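Bumblebee peptidoglycan recognition protein SA (PDB 5XZ4) binds bacterial peptidoglycan, Dap-type in preference to Lys-type, and probably acts as an innate immune receptor. Local coordinates at residues I70-F74 with E91-T95; I24-I29 with R86-E91. All blocks are in the same frame, centred on the assembly; numbering follows the deposited sequence.

Interaction 1. Residues I70-F74 with E91-T95; sequences IGYSF and EGAHT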
loop_
_atom_site.group_PDB
_atom_site.type_symbol
_atom_site.label_atom_id
_atom_site.label_comp_id
_atom_site.label_asym_id
_atom_site.label_seq_id
_atom_site.Cartn_x
_atom_site.Cartn_y
_atom_site.Cartn_z
ATOM N N ILE A 70 0.586 0.006 -11.669
ATOM C CA ILE A 70 0.392 0.852 -10.496
ATOM C C ILE A 70 1.590 0.651 -9.556
ATOM O O ILE A 70 2.066 -0.490 -9.391
ATOM C CB ILE A 70 -0.969 0.522 -9.813
ATOM C CG1 ILE A 70 -1.383 1.609 -8.825
ATOM C CG2 ILE A 70 -0.999 -0.885 -9.196
ATOM C CD1 ILE A 70 -2.810 1.525 -8.280
ATOM N N GLY A 71 2.087 1.729 -8.963
ATOM C CA GLY A 71 3.361 1.636 -8.220
ATOM C C GLY A 71 3.223 0.892 -6.898
ATOM O O GLY A 71 4.217 0.322 -6.410
ATOM N N TYR A 72 2.024 0.925 -6.311
ATOM C CA TYR A 72 1.787 0.346 -4.958
ATOM C C TYR A 72 1.619 -1.177 -5.013
ATOM O O TYR A 72 1.123 -1.723 -5.996
ATOM C CB TYR A 72 0.535 0.953 -4.301
ATOM C CG TYR A 72 0.624 2.466 -4.162
ATOM C CD1 TYR A 72 1.452 3.040 -3.192
ATOM C CD2 TYR A 72 -0.078 3.351 -5.035
ATOM C CE1 TYR A 72 1.587 4.420 -3.079
ATOM C CE2 TYR A 72 0.063 4.752 -4.919
ATOM C CZ TYR A 72 0.870 5.275 -3.927
ATOM O OH TYR A 72 1.062 6.630 -3.760
ATOM N N SER A 73 2.041 -1.868 -3.931
ATOM C CA SER A 73 1.767 -3.310 -3.753
ATOM C C SER A 73 0.278 -3.580 -3.520
ATOM O O SER A 73 -0.293 -4.514 -4.100
ATOM C CB SER A 73 2.589 -3.828 -2.564
ATOM O OG SER A 73 3.957 -3.487 -2.707
ATOM N N PHE A 74 -0.310 -2.783 -2.624
ATOM C CA PHE A 74 -1.735 -2.850 -2.290
ATOM C C PHE A 74 -2.257 -1.444 -2.021
ATOM O O PHE A 74 -1.486 -0.556 -1.625
ATOM C CB PHE A 74 -1.948 -3.676 -0.984
ATOM C CG PHE A 74 -1.519 -5.119 -1.087
ATOM C CD1 PHE A 74 -2.389 -6.089 -1.562
ATOM C CD2 PHE A 74 -0.242 -5.522 -0.695
ATOM C CE1 PHE A 74 -1.986 -7.416 -1.674
ATOM C CE2 PHE A 74 0.150 -6.864 -0.791
ATOM C CZ PHE A 74 -0.715 -7.803 -1.283
ATOM N N GLU A 91 8.551 -6.344 -7.267
ATOM C CA GLU A 91 9.267 -5.111 -6.938
ATOM C C GLU A 91 8.350 -3.904 -7.122
ATOM O O GLU A 91 7.552 -3.829 -8.064
ATOM C CB GLU A 91 10.538 -4.980 -7.781
ATOM C CG GLU A 91 11.650 -5.943 -7.355
ATOM C CD GLU A 91 12.922 -5.813 -8.178
ATOM O OE1 GLU A 91 13.009 -4.896 -9.025
ATOM O OE2 GLU A 91 13.863 -6.625 -7.961
ATOM N N GLY A 92 8.447 -2.971 -6.199
ATOM C CA GLY A 92 7.555 -1.810 -6.205
ATOM C C GLY A 92 7.993 -0.658 -7.093
ATOM O O GLY A 92 9.120 -0.651 -7.605
ATOM N N ALA A 93 7.076 0.311 -7.238
ATOM C CA ALA A 93 7.461 1.662 -7.700
ATOM C C ALA A 93 6.762 2.647 -6.782
ATOM O O ALA A 93 5.951 3.494 -7.197
ATOM C CB ALA A 93 7.099 1.900 -9.173
ATOM N N HIS A 94 7.040 2.501 -5.487
ATOM C CA HIS A 94 6.426 3.319 -4.454
ATOM C C HIS A 94 7.440 4.028 -3.520
ATOM O O HIS A 94 7.115 5.097 -2.996
ATOM C CB HIS A 94 5.418 2.496 -3.615
ATOM C CG HIS A 94 5.941 1.176 -3.126
ATOM N ND1 HIS A 94 6.761 1.058 -2.015
ATOM C CD2 HIS A 94 5.751 -0.082 -3.601
ATOM C CE1 HIS A 94 7.061 -0.219 -1.850
ATOM N NE2 HIS A 94 6.472 -0.940 -2.790
ATOM N N THR A 95 8.607 3.414 -3.264
ATOM C CA THR A 95 9.530 3.914 -2.229
ATOM C C THR A 95 10.966 3.714 -2.717
ATOM O O THR A 95 11.533 2.606 -2.586
ATOM C CB THR A 95 9.320 3.168 -0.899
ATOM O OG1 THR A 95 7.932 3.075 -0.592
ATOM C CG2 THR A 95 10.055 3.888 0.245
#
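His-94 is the one side chain here whose CA-to-CB bond points toward the other segment, and its p rotamer (chi1 49°) folds the imidazole back against Gly-92. The ring edge then meets the Gly-71 carbonyl, with Gly-71 O 3.2 Å from His-94 CD2. That same Gly-71 O accepts a hydrogen bond from Ala-93 N (3.0 Å), and Gly-71 CA makes a CA-H...O contact with Ala-93 O at 3.3 Å. On this backbone, a CB on Gly-71 would clash with Ala-93 O, and one on Gly-92 with His-94 NE2 of its own segment. The two loops belong to the PGRP domain, an amidase-like alpha/beta fold, where they lead into strands 74-76 and 102-107 of the central sheet. On the far side of the imidazole, His-94 ND1 shares a hydrogen bond with Thr-95 OG1 (2.7 Å), which is also bonded to His-37. Ser-73 OG, 3.6 Å from His-94 NE2, is instead bonded to Gly-104 N. Tyr-72 CA-to-CB points away, yet its m rotamer leaves CD1 4.0 Å from His-94 CB.

Interaction 2. Residues I24-I29 with R86-E91; sequences INYLII and RGWNRE. With SO4 (sulfate ion), chain D.
Residues 24-29 run extended throughout (phi -63° to -131°, psi 133° to 153°), whereas 86-91 turn before they straighten. Arg-86 (-70°/-19°) holds its guanidinium with one face over Ile-24 CD1, which lies 3.6 Å from Arg-86 NH1; NH1 donates to Glu-91 O (2.9 Å), closing the turn, while NE is bonded to Ile-70 O. Gly-87 takes a positive phi (83°/-166°), and Trp-88 (-71°/-21°) and Asn-89 (-117°/-2°) carry the chain round. Trp-88 O, buried without a polar partner, sits 3.5 Å from Leu-27 CD1. Asn-89 O accepts from Leu-27 N at 2.9 Å, and a water bridges it to Leu-27 O (2.8 and 2.7 Å); Ile-29 CD1 reaches Asn-89 OD1 at 3.6 Å. Arg-90 (-118°/145°) faces Tyr-26, CA to CA 4.6 Å, as a non-hydrogen-bonded antiparallel pair: a single beta bridge joining the segment leading to strand 31-38 to the loop after strand 82-84, at the periphery of the PGRP domain. The Arg-90 side chain (m, t, t, then 89°) extends to a sulfate, probably from the crystallisation liquor: NE binds O4 (2.9 Å) and NH2 binds O2 (2.8 Å). Tyr-26 OH also donates to sulfate O2 (2.9 Å), and Ile-24 N to sulfate O4 (3.1 Å). Glu-91 N completes the bridge by donating to Asn-25 O (2.9 Å). Its carboxylate binds two waters, OE1 and Asn-25 OD1 sharing one (2.7 and 3.1 Å), OE2 and Tyr-26 O the other (2.7 and 2.9 Å), while Ile-24 CG2 lies 3.3 Å from Glu-91 O.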
loop_
_atom_site.group_PDB
_atom_site.type_symbol
_atom_site.label_atom_id
_atom_site.label_comp_id
_atom_site.label_asym_id
_atom_site.label_seq_id
_atom_site.Cartn_x
_atom_site.Cartn_y
_atom_site.Cartn_z
ATOM N N ILE A 24 7.358 -7.630 -14.122
ATOM C CA ILE A 24 8.109 -6.961 -13.044
ATOM C C ILE A 24 8.939 -8.014 -12.314
ATOM O O ILE A 24 8.459 -9.135 -12.048
ATOM C CB ILE A 24 7.152 -6.232 -12.063
ATOM C CG1 ILE A 24 6.375 -5.141 -12.805
ATOM C CG2 ILE A 24 7.894 -5.624 -10.859
ATOM C CD1 ILE A 24 5.179 -4.625 -12.045
ATOM N N ASN A 25 10.161 -7.637 -11.950
ATOM C CA ASN A 25 11.044 -8.529 -11.209
ATOM C C ASN A 25 10.498 -8.913 -9.817
ATOM O O ASN A 25 9.707 -8.188 -9.224
ATOM C CB ASN A 25 12.434 -7.899 -11.109
ATOM C CG ASN A 25 13.174 -7.885 -12.445
ATOM O OD1 ASN A 25 14.162 -7.173 -12.592
ATOM N ND2 ASN A 25 12.718 -8.680 -13.411
ATOM N N TYR A 26 10.903 -10.087 -9.337
ATOM C CA TYR A 26 10.334 -10.679 -8.132
ATOM C C TYR A 26 11.112 -10.348 -6.857
ATOM O O TYR A 26 12.357 -10.355 -6.882
ATOM C CB TYR A 26 10.295 -12.201 -8.274
ATOM C CG TYR A 26 9.424 -12.748 -9.392
ATOM C CD1 TYR A 26 8.531 -11.917 -10.112
ATOM C CD2 TYR A 26 9.455 -14.115 -9.711
ATOM C CE1 TYR A 26 7.735 -12.419 -11.140
ATOM C CE2 TYR A 26 8.645 -14.626 -10.724
ATOM C CZ TYR A 26 7.792 -13.776 -11.429
ATOM O OH TYR A 26 6.995 -14.287 -12.436
ATOM N N LEU A 27 10.374 -10.066 -5.772
ATOM C CA LEU A 27 10.920 -9.870 -4.412
ATOM C C LEU A 27 11.455 -11.170 -3.840
ATOM O O LEU A 27 10.953 -12.256 -4.148
ATOM C CB LEU A 27 9.837 -9.392 -3.433
ATOM C CG LEU A 27 9.282 -7.999 -3.725
ATOM C CD1 LEU A 27 8.100 -7.712 -2.826
ATOM C CD2 LEU A 27 10.350 -6.915 -3.591
ATOM N N ILE A 28 12.447 -11.050 -2.969
ATOM C CA ILE A 28 12.831 -12.182 -2.114
ATOM C C ILE A 28 11.849 -12.257 -0.920
ATOM O O ILE A 28 11.490 -11.225 -0.319
ATOM C CB ILE A 28 14.285 -11.986 -1.650
ATOM C CG1 ILE A 28 15.209 -12.001 -2.866
ATOM C CG2 ILE A 28 14.671 -13.023 -0.599
ATOM C CD1 ILE A 28 15.638 -13.386 -3.294
ATOM N N ILE A 29 11.384 -13.474 -0.611
ATOM C CA ILE A 29 10.332 -13.745 0.414
ATOM C C ILE A 29 10.954 -14.665 1.478
ATOM O O ILE A 29 11.599 -15.637 1.090
ATOM C CB ILE A 29 9.030 -14.380 -0.197
ATOM C CG1 ILE A 29 7.966 -13.313 -0.552
ATOM C CG2 ILE A 29 8.200 -15.189 0.794
ATOM C CD1 ILE A 29 8.262 -12.287 -1.611
ATOM N N ARG A 86 0.632 -4.362 -7.355
ATOM C CA ARG A 86 1.725 -5.271 -7.698
ATOM C C ARG A 86 1.740 -6.550 -6.818
ATOM O O ARG A 86 2.368 -7.541 -7.221
ATOM C CB ARG A 86 3.067 -4.558 -7.613
ATOM C CG ARG A 86 3.228 -3.493 -8.677
ATOM C CD ARG A 86 4.513 -2.697 -8.520
ATOM N NE ARG A 86 4.576 -1.639 -9.552
ATOM C CZ ARG A 86 5.631 -1.362 -10.319
ATOM N NH1 ARG A 86 6.812 -1.979 -10.188
ATOM N NH2 ARG A 86 5.496 -0.409 -11.251
ATOM N N GLY A 87 1.077 -6.509 -5.655
ATOM C CA GLY A 87 0.870 -7.687 -4.821
ATOM C C GLY A 87 2.045 -8.011 -3.916
ATOM O O GLY A 87 2.967 -7.236 -3.727
ATOM N N TRP A 88 1.993 -9.221 -3.367
ATOM C CA TRP A 88 2.994 -9.634 -2.380
ATOM C C TRP A 88 4.374 -9.882 -2.958
ATOM O O TRP A 88 5.350 -9.864 -2.215
ATOM C CB TRP A 88 2.563 -10.951 -1.730
ATOM C CG TRP A 88 1.415 -10.895 -0.797
ATOM C CD1 TRP A 88 0.225 -11.612 -0.908
ATOM C CD2 TRP A 88 1.352 -10.201 0.469
ATOM N NE1 TRP A 88 -0.566 -11.364 0.201
ATOM C CE2 TRP A 88 0.083 -10.506 1.047
ATOM C CE3 TRP A 88 2.224 -9.316 1.155
ATOM C CZ2 TRP A 88 -0.318 -9.993 2.298
ATOM C CZ3 TRP A 88 1.816 -8.800 2.395
ATOM C CH2 TRP A 88 0.539 -9.140 2.938
ATOM N N ASN A 89 4.490 -10.123 -4.259
ATOM C CA ASN A 89 5.681 -10.790 -4.798
ATOM C C ASN A 89 6.544 -9.990 -5.771
ATOM O O ASN A 89 7.563 -10.493 -6.256
ATOM C CB ASN A 89 5.286 -12.141 -5.393
ATOM C CG ASN A 89 4.962 -13.177 -4.324
ATOM O OD1 ASN A 89 5.858 -13.835 -3.781
ATOM N ND2 ASN A 89 3.691 -13.311 -4.004
ATOM N N ARG A 90 6.125 -8.764 -6.085
ATOM C CA ARG A 90 6.783 -7.999 -7.154
ATOM C C ARG A 90 7.414 -6.707 -6.661
ATOM O O ARG A 90 6.873 -6.036 -5.767
ATOM C CB ARG A 90 5.793 -7.737 -8.306
ATOM C CG ARG A 90 5.535 -9.006 -9.110
ATOM C CD ARG A 90 4.348 -8.908 -10.051
ATOM N NE ARG A 90 4.250 -10.104 -10.907
ATOM C CZ ARG A 90 3.586 -11.219 -10.600
ATOM N NH1 ARG A 90 2.945 -11.342 -9.445
ATOM N NH2 ARG A 90 3.552 -12.222 -11.468
ATOM N N GLU A 91 8.551 -6.344 -7.267
ATOM C CA GLU A 91 9.267 -5.111 -6.938
ATOM C C GLU A 91 8.350 -3.904 -7.122
ATOM O O GLU A 91 7.552 -3.829 -8.064
ATOM C CB GLU A 91 10.538 -4.980 -7.781
ATOM C CG GLU A 91 11.650 -5.943 -7.355
ATOM C CD GLU A 91 12.922 -5.813 -8.178
ATOM O OE1 GLU A 91 13.009 -4.896 -9.025
ATOM O OE2 GLU A 91 13.863 -6.625 -7.961
HETATM S S SO4 D . 5.517 -11.301 -14.440
HETATM O O1 SO4 D . 4.545 -11.053 -15.536
HETATM O O2 SO4 D . 5.132 -12.520 -13.699
HETATM O O3 SO4 D . 6.845 -11.589 -15.021
HETATM O O4 SO4 D . 5.582 -10.138 -13.509
HETATM O O HOH W 1 14.787 -4.573 -11.044
HETATM O O HOH W 2 14.147 -8.349 -5.899
HETATM O O HOH W 3 8.537 -12.864 -5.086
#

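Glu-91 belongs to both contacts: in interaction 2 residues 86-91 meet 24-29, in interaction 1 residues 91-95 meet 70-74. The centre of interaction 1 is about 7 Å from that of the chain, that of interaction 2 about 13 Å; both are partly buried, but only interaction 2 has exposed residues, four, among those touching. The inner contact is small, close packing of glycine backbone and imidazole with one backbone hydrogen bond; the outer one buries nearly three times the area and mixes a beta bridge with aliphatic packing, waters and a sulfate. Arg-86 couples them: Arg-86 NE and Ile-70 O (2.8 Å) form a probable hydrogen bond, as do Ser-73 O and Gly-87 N (2.9 Å).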